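Local coordinates for protein multiheme cytochrome cf (Carboxydothermus ferrireducens DSM 11255, PDB 6QVM) that probably reduces extracellular insoluble Fe(III) by passing electrons along a chain of covalently bound c-type hemes while inserted in the cell's S-layer, at residues 129-142 / 167-181. Numbering follows the deposited sequence.
Sequences KQRLAYFLMVALKA and NQKALVWAVKKGYLS
Ala133 and Leu171 bring two helices together in a small helical module, consistent with the S-layer-homology type, that probably seats the cytochrome in the S-layer, far from the centre of the chain. Helices 129-139 and 167-176 cross at 80°, their axes 8.1 Å apart, and the small residues Ala133, Ala170 and Ala174 at the crossing show how alanines permit so near an approach: Ala133 CB lies 3.6 Å from Leu171 CA. Larger groups fill the flanks. Trp173 turns the edge of its indole toward the backbone oxygens of Ala133 and Leu136, while Met137 and Ala142 touch its six-membered ring obliquely. With CG anti to the backbone N (chi1 160°), the indole projects that ring toward the C-terminal half of helix 129-139, Trp173 CZ3 lying 3.7 Å from Met137 CA. Leu136 CD2 meets Tyr179 at CD2 and CB, the two side chains crossing at about a right angle; Leu140 and Tyr179 run toward each other from opposite directions, Leu140 CD1 lying 3.7 Å from Tyr179 CE2. Helix 199-212 borders this side, touching Leu132, Leu136, Leu140 and Tyr179. Both segments end their helices in Schellman motifs, at Lys141 and Gly178.

Two polar bonds start from the first turn of helix 129-139 and reach the two ends of 167-181. The extended chain of Lys129 carries NZ to Ser181 O, 3.1 Å away. Across the interface Asn167 ND2 donates to Gln130 OE1 over 2.8 Å; the acceptor lies near the plane of the Asn167 amide, whereas the donor stands above the Gln130 carbonyl plane, the amides being almost perpendicular. Replacing Asn167 by an alanine removes both amide branches and would probably leave Gln130 OE1 relying on Ala164 N, its other hydrogen-bond partner, with the glutamine amide less firmly oriented. The asparagine's other branch, OD1, rests 3.5 Å from Tyr134 CB.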
loop_
_atom_site.group_PDB
_atom_site.type_symbol
_atom_site.label_atom_id
_atom_site.label_comp_id
_atom_site.label_asym_id
_atom_site.label_seq_id
_atom_site.Cartn_x
_atom_site.Cartn_y
_atom_site.Cartn_z
ATOM N N LYS A 129 -46.033 -7.855 18.784
ATOM C CA LYS A 129 -45.540 -7.644 20.139
ATOM C C LYS A 129 -44.906 -8.903 20.713
ATOM O O LYS A 129 -43.956 -8.816 21.499
ATOM C CB LYS A 129 -46.690 -7.159 21.021
ATOM C CG LYS A 129 -46.293 -6.666 22.401
ATOM C CD LYS A 129 -47.289 -5.623 22.868
ATOM C CE LYS A 129 -47.112 -5.265 24.328
ATOM N NZ LYS A 129 -48.078 -4.201 24.710
ATOM N N GLN A 130 -45.398 -10.081 20.324
ATOM C CA GLN A 130 -44.864 -11.304 20.908
ATOM C C GLN A 130 -43.561 -11.720 20.238
ATOM O O GLN A 130 -42.658 -12.227 20.909
ATOM C CB GLN A 130 -45.895 -12.432 20.834
ATOM C CG GLN A 130 -46.225 -12.911 19.425
ATOM C CD GLN A 130 -47.237 -14.034 19.416
ATOM O OE1 GLN A 130 -47.027 -15.082 20.025
ATOM N NE2 GLN A 130 -48.354 -13.815 18.733
ATOM N N ARG A 131 -43.427 -11.501 18.929
ATOM C CA ARG A 131 -42.177 -11.883 18.290
ATOM C C ARG A 131 -41.103 -10.816 18.453
ATOM O O ARG A 131 -39.913 -11.123 18.331
ATOM C CB ARG A 131 -42.412 -12.228 16.820
ATOM C CG ARG A 131 -42.468 -13.740 16.621
ATOM C CD ARG A 131 -42.769 -14.200 15.218
ATOM N NE ARG A 131 -41.589 -14.286 14.355
ATOM C CZ ARG A 131 -40.556 -15.109 14.551
ATOM N NH1 ARG A 131 -39.545 -15.127 13.695
ATOM N NH2 ARG A 131 -40.523 -15.916 15.601
ATOM N N LEU A 132 -41.492 -9.572 18.740
ATOM C CA LEU A 132 -40.507 -8.600 19.201
ATOM C C LEU A 132 -39.900 -9.039 20.526
ATOM O O LEU A 132 -38.690 -8.907 20.736
ATOM C CB LEU A 132 -41.137 -7.216 19.339
ATOM C CG LEU A 132 -40.238 -6.154 19.988
ATOM C CD1 LEU A 132 -39.027 -5.859 19.109
ATOM C CD2 LEU A 132 -41.013 -4.879 20.292
ATOM N N ALA A 133 -40.729 -9.561 21.436
ATOM C CA ALA A 133 -40.216 -10.068 22.704
ATOM C C ALA A 133 -39.306 -11.272 22.493
ATOM O O ALA A 133 -38.355 -11.473 23.257
ATOM C CB ALA A 133 -41.373 -10.427 23.633
ATOM N N TYR A 134 -39.579 -12.077 21.465
ATOM C CA TYR A 134 -38.721 -13.214 21.148
ATOM C C TYR A 134 -37.387 -12.749 20.579
ATOM O O TYR A 134 -36.319 -13.107 21.093
ATOM C CB TYR A 134 -39.443 -14.139 20.168
ATOM C CG TYR A 134 -38.625 -15.313 19.674
ATOM C CD1 TYR A 134 -38.191 -16.304 20.550
ATOM C CD2 TYR A 134 -38.316 -15.447 18.324
ATOM C CE1 TYR A 134 -37.456 -17.387 20.095
ATOM C CE2 TYR A 134 -37.584 -16.523 17.859
ATOM C CZ TYR A 134 -37.157 -17.490 18.746
ATOM O OH TYR A 134 -36.427 -18.561 18.282
ATOM N N PHE A 135 -37.432 -11.937 19.513
ATOM C CA PHE A 135 -36.210 -11.385 18.934
ATOM C C PHE A 135 -35.379 -10.671 19.991
ATOM O O PHE A 135 -34.144 -10.722 19.964
ATOM C CB PHE A 135 -36.541 -10.417 17.796
ATOM C CG PHE A 135 -37.170 -11.062 16.608
ATOM C CD1 PHE A 135 -36.926 -12.391 16.309
ATOM C CD2 PHE A 135 -37.998 -10.333 15.776
ATOM C CE1 PHE A 135 -37.509 -12.983 15.198
ATOM C CE2 PHE A 135 -38.582 -10.920 14.659
ATOM C CZ PHE A 135 -38.338 -12.247 14.373
ATOM N N LEU A 136 -36.043 -9.996 20.932
ATOM C CA LEU A 136 -35.320 -9.309 21.997
ATOM C C LEU A 136 -34.612 -10.292 22.920
ATOM O O LEU A 136 -33.539 -9.984 23.452
ATOM C CB LEU A 136 -36.277 -8.431 22.797
ATOM C CG LEU A 136 -35.612 -7.461 23.770
ATOM C CD1 LEU A 136 -34.675 -6.521 23.032
ATOM C CD2 LEU A 136 -36.664 -6.684 24.523
ATOM N N MET A 137 -35.190 -11.476 23.115
ATOM C CA MET A 137 -34.542 -12.482 23.947
ATOM C C MET A 137 -33.296 -13.032 23.264
ATOM O O MET A 137 -32.249 -13.198 23.902
ATOM C CB MET A 137 -35.527 -13.603 24.265
ATOM C CG MET A 137 -34.904 -14.779 24.977
ATOM S SD MET A 137 -35.926 -16.254 24.833
ATOM C CE MET A 137 -35.850 -16.534 23.069
ATOM N N VAL A 138 -33.395 -13.327 21.966
ATOM C CA VAL A 138 -32.232 -13.765 21.195
ATOM C C VAL A 138 -31.138 -12.707 21.251
ATOM O O VAL A 138 -29.999 -12.978 21.647
ATOM C CB VAL A 138 -32.629 -14.068 19.741
ATOM C CG1 VAL A 138 -31.412 -14.494 18.941
ATOM C CG2 VAL A 138 -33.717 -15.122 19.685
ATOM N N ALA A 139 -31.488 -11.476 20.874
ATOM C CA ALA A 139 -30.487 -10.423 20.750
ATOM C C ALA A 139 -29.825 -10.121 22.089
ATOM O O ALA A 139 -28.617 -9.864 22.144
ATOM C CB ALA A 139 -31.112 -9.166 20.152
ATOM N N LEU A 140 -30.594 -10.128 23.179
ATOM C CA LEU A 140 -29.995 -9.941 24.495
ATOM C C LEU A 140 -29.386 -11.224 25.043
ATOM O O LEU A 140 -28.886 -11.214 26.172
ATOM C CB LEU A 140 -31.019 -9.389 25.488
ATOM C CG LEU A 140 -31.475 -7.947 25.254
ATOM C CD1 LEU A 140 -32.042 -7.349 26.532
ATOM C CD2 LEU A 140 -30.322 -7.111 24.725
ATOM N N LYS A 141 -29.432 -12.312 24.275
ATOM C CA LYS A 141 -28.870 -13.607 24.659
ATOM C C LYS A 141 -29.291 -13.978 26.082
ATOM O O LYS A 141 -28.475 -14.264 26.960
ATOM C CB LYS A 141 -27.349 -13.603 24.508
ATOM C CG LYS A 141 -26.864 -13.342 23.091
ATOM C CD LYS A 141 -25.353 -13.407 23.001
ATOM C CE LYS A 141 -24.694 -12.492 24.014
ATOM N NZ LYS A 141 -23.281 -12.194 23.651
ATOM N N ALA A 142 -30.606 -13.961 26.291
ATOM C CA ALA A 142 -31.195 -14.122 27.612
ATOM C C ALA A 142 -32.097 -15.349 27.679
ATOM O O ALA A 142 -33.071 -15.366 28.435
ATOM C CB ALA A 142 -31.971 -12.868 28.012
ATOM N N ASN A 167 -43.124 -17.735 22.325
ATOM C CA ASN A 167 -43.017 -16.349 22.759
ATOM C C ASN A 167 -43.607 -16.093 24.142
ATOM O O ASN A 167 -43.547 -14.957 24.620
ATOM C CB ASN A 167 -43.706 -15.435 21.739
ATOM C CG ASN A 167 -43.370 -15.797 20.304
ATOM O OD1 ASN A 167 -42.267 -16.255 20.009
ATOM N ND2 ASN A 167 -44.328 -15.610 19.407
ATOM N N GLN A 168 -44.155 -17.115 24.805
ATOM C CA GLN A 168 -44.934 -16.881 26.019
ATOM C C GLN A 168 -44.056 -16.393 27.164
ATOM O O GLN A 168 -44.300 -15.330 27.746
ATOM C CB GLN A 168 -45.683 -18.152 26.420
ATOM C CG GLN A 168 -46.972 -18.376 25.647
ATOM C CD GLN A 168 -47.764 -19.557 26.168
ATOM O OE1 GLN A 168 -47.226 -20.418 26.861
ATOM N NE2 GLN A 168 -49.051 -19.596 25.849
ATOM N N LYS A 169 -43.033 -17.170 27.517
ATOM C CA LYS A 169 -42.173 -16.785 28.632
ATOM C C LYS A 169 -41.382 -15.525 28.305
ATOM O O LYS A 169 -41.114 -14.701 29.188
ATOM C CB LYS A 169 -41.239 -17.934 28.994
ATOM C CG LYS A 169 -41.728 -19.297 28.526
ATOM C CD LYS A 169 -41.022 -20.412 29.270
ATOM C CE LYS A 169 -41.562 -20.545 30.678
ATOM N NZ LYS A 169 -40.682 -21.384 31.529
ATOM N N ALA A 170 -40.995 -15.361 27.038
ATOM C CA ALA A 170 -40.221 -14.189 26.640
ATOM C C ALA A 170 -41.039 -12.916 26.789
ATOM O O ALA A 170 -40.529 -11.882 27.241
ATOM C CB ALA A 170 -39.735 -14.339 25.201
ATOM N N LEU A 171 -42.319 -12.974 26.422
ATOM C CA LEU A 171 -43.165 -11.788 26.505
ATOM C C LEU A 171 -43.347 -11.323 27.945
ATOM O O LEU A 171 -43.500 -10.123 28.192
ATOM C CB LEU A 171 -44.516 -12.072 25.852
ATOM C CG LEU A 171 -45.515 -10.934 25.634
ATOM C CD1 LEU A 171 -44.861 -9.751 24.944
ATOM C CD2 LEU A 171 -46.688 -11.445 24.812
ATOM N N VAL A 172 -43.331 -12.252 28.901
ATOM C CA VAL A 172 -43.472 -11.879 30.303
ATOM C C VAL A 172 -42.146 -11.368 30.857
ATOM O O VAL A 172 -42.108 -10.404 31.631
ATOM C CB VAL A 172 -44.024 -13.064 31.114
ATOM C CG1 VAL A 172 -44.197 -12.680 32.567
ATOM C CG2 VAL A 172 -45.323 -13.546 30.507
ATOM N N TRP A 173 -41.041 -12.023 30.489
ATOM C CA TRP A 173 -39.715 -11.523 30.849
ATOM C C TRP A 173 -39.530 -10.085 30.379
ATOM O O TRP A 173 -39.051 -9.225 31.126
ATOM C CB TRP A 173 -38.626 -12.424 30.252
ATOM C CG TRP A 173 -37.284 -11.758 30.146
ATOM C CD1 TRP A 173 -36.409 -11.507 31.165
ATOM C CD2 TRP A 173 -36.666 -11.256 28.953
ATOM N NE1 TRP A 173 -35.286 -10.882 30.680
ATOM C CE2 TRP A 173 -35.418 -10.718 29.325
ATOM C CE3 TRP A 173 -37.047 -11.209 27.606
ATOM C CZ2 TRP A 173 -34.548 -10.144 28.402
ATOM C CZ3 TRP A 173 -36.179 -10.641 26.691
ATOM C CH2 TRP A 173 -34.947 -10.116 27.092
ATOM N N ALA A 174 -39.938 -9.806 29.142
ATOM C CA ALA A 174 -39.767 -8.469 28.585
ATOM C C ALA A 174 -40.597 -7.428 29.330
ATOM O O ALA A 174 -40.218 -6.254 29.371
ATOM C CB ALA A 174 -40.124 -8.470 27.101
ATOM N N VAL A 175 -41.723 -7.833 29.914
ATOM C CA VAL A 175 -42.572 -6.907 30.655
ATOM C C VAL A 175 -42.088 -6.739 32.091
ATOM O O VAL A 175 -42.138 -5.640 32.648
ATOM C CB VAL A 175 -44.038 -7.373 30.591
ATOM C CG1 VAL A 175 -44.895 -6.591 31.571
ATOM C CG2 VAL A 175 -44.575 -7.210 29.178
ATOM N N LYS A 176 -41.607 -7.816 32.715
ATOM C CA LYS A 176 -40.954 -7.673 34.010
ATOM C C LYS A 176 -39.732 -6.771 33.905
ATOM O O LYS A 176 -39.494 -5.928 34.779
ATOM C CB LYS A 176 -40.561 -9.043 34.553
ATOM N N LYS A 177 -38.949 -6.935 32.838
ATOM C CA LYS A 177 -37.770 -6.108 32.617
ATOM C C LYS A 177 -38.105 -4.710 32.114
ATOM O O LYS A 177 -37.200 -3.872 32.029
ATOM C CB LYS A 177 -36.831 -6.804 31.631
ATOM C CG LYS A 177 -35.953 -7.864 32.271
ATOM C CD LYS A 177 -34.889 -7.233 33.147
ATOM C CE LYS A 177 -34.122 -8.292 33.918
ATOM N NZ LYS A 177 -32.936 -7.700 34.599
ATOM N N GLY A 178 -39.368 -4.435 31.787
ATOM C CA GLY A 178 -39.751 -3.107 31.357
ATOM C C GLY A 178 -39.480 -2.792 29.904
ATOM O O GLY A 178 -39.663 -1.641 29.492
ATOM N N TYR A 179 -39.059 -3.774 29.104
ATOM C CA TYR A 179 -38.835 -3.523 27.682
ATOM C C TYR A 179 -40.152 -3.346 26.936
ATOM O O TYR A 179 -40.242 -2.537 26.007
ATOM C CB TYR A 179 -38.022 -4.662 27.074
ATOM C CG TYR A 179 -36.680 -4.883 27.733
ATOM C CD1 TYR A 179 -35.894 -3.810 28.138
ATOM C CD2 TYR A 179 -36.200 -6.168 27.957
ATOM C CE1 TYR A 179 -34.668 -4.011 28.744
ATOM C CE2 TYR A 179 -34.975 -6.381 28.562
ATOM C CZ TYR A 179 -34.213 -5.299 28.951
ATOM O OH TYR A 179 -32.996 -5.507 29.553
ATOM N N LEU A 180 -41.175 -4.107 27.317
ATOM C CA LEU A 180 -42.532 -3.944 26.817
ATOM C C LEU A 180 -43.470 -3.765 28.004
ATOM O O LEU A 180 -43.111 -4.040 29.152
ATOM C CB LEU A 180 -42.960 -5.145 25.963
ATOM C CG LEU A 180 -42.190 -5.397 24.664
ATOM C CD1 LEU A 180 -42.306 -6.858 24.241
ATOM C CD2 LEU A 180 -42.691 -4.482 23.557
ATOM N N SER A 181 -44.690 -3.321 27.725
ATOM C CA SER A 181 -45.637 -3.011 28.779
ATOM C C SER A 181 -46.866 -3.901 28.673
ATOM O O SER A 181 -47.144 -4.501 27.630
ATOM C CB SER A 181 -46.062 -1.538 28.726
ATOM O OG SER A 181 -46.698 -1.236 27.496
#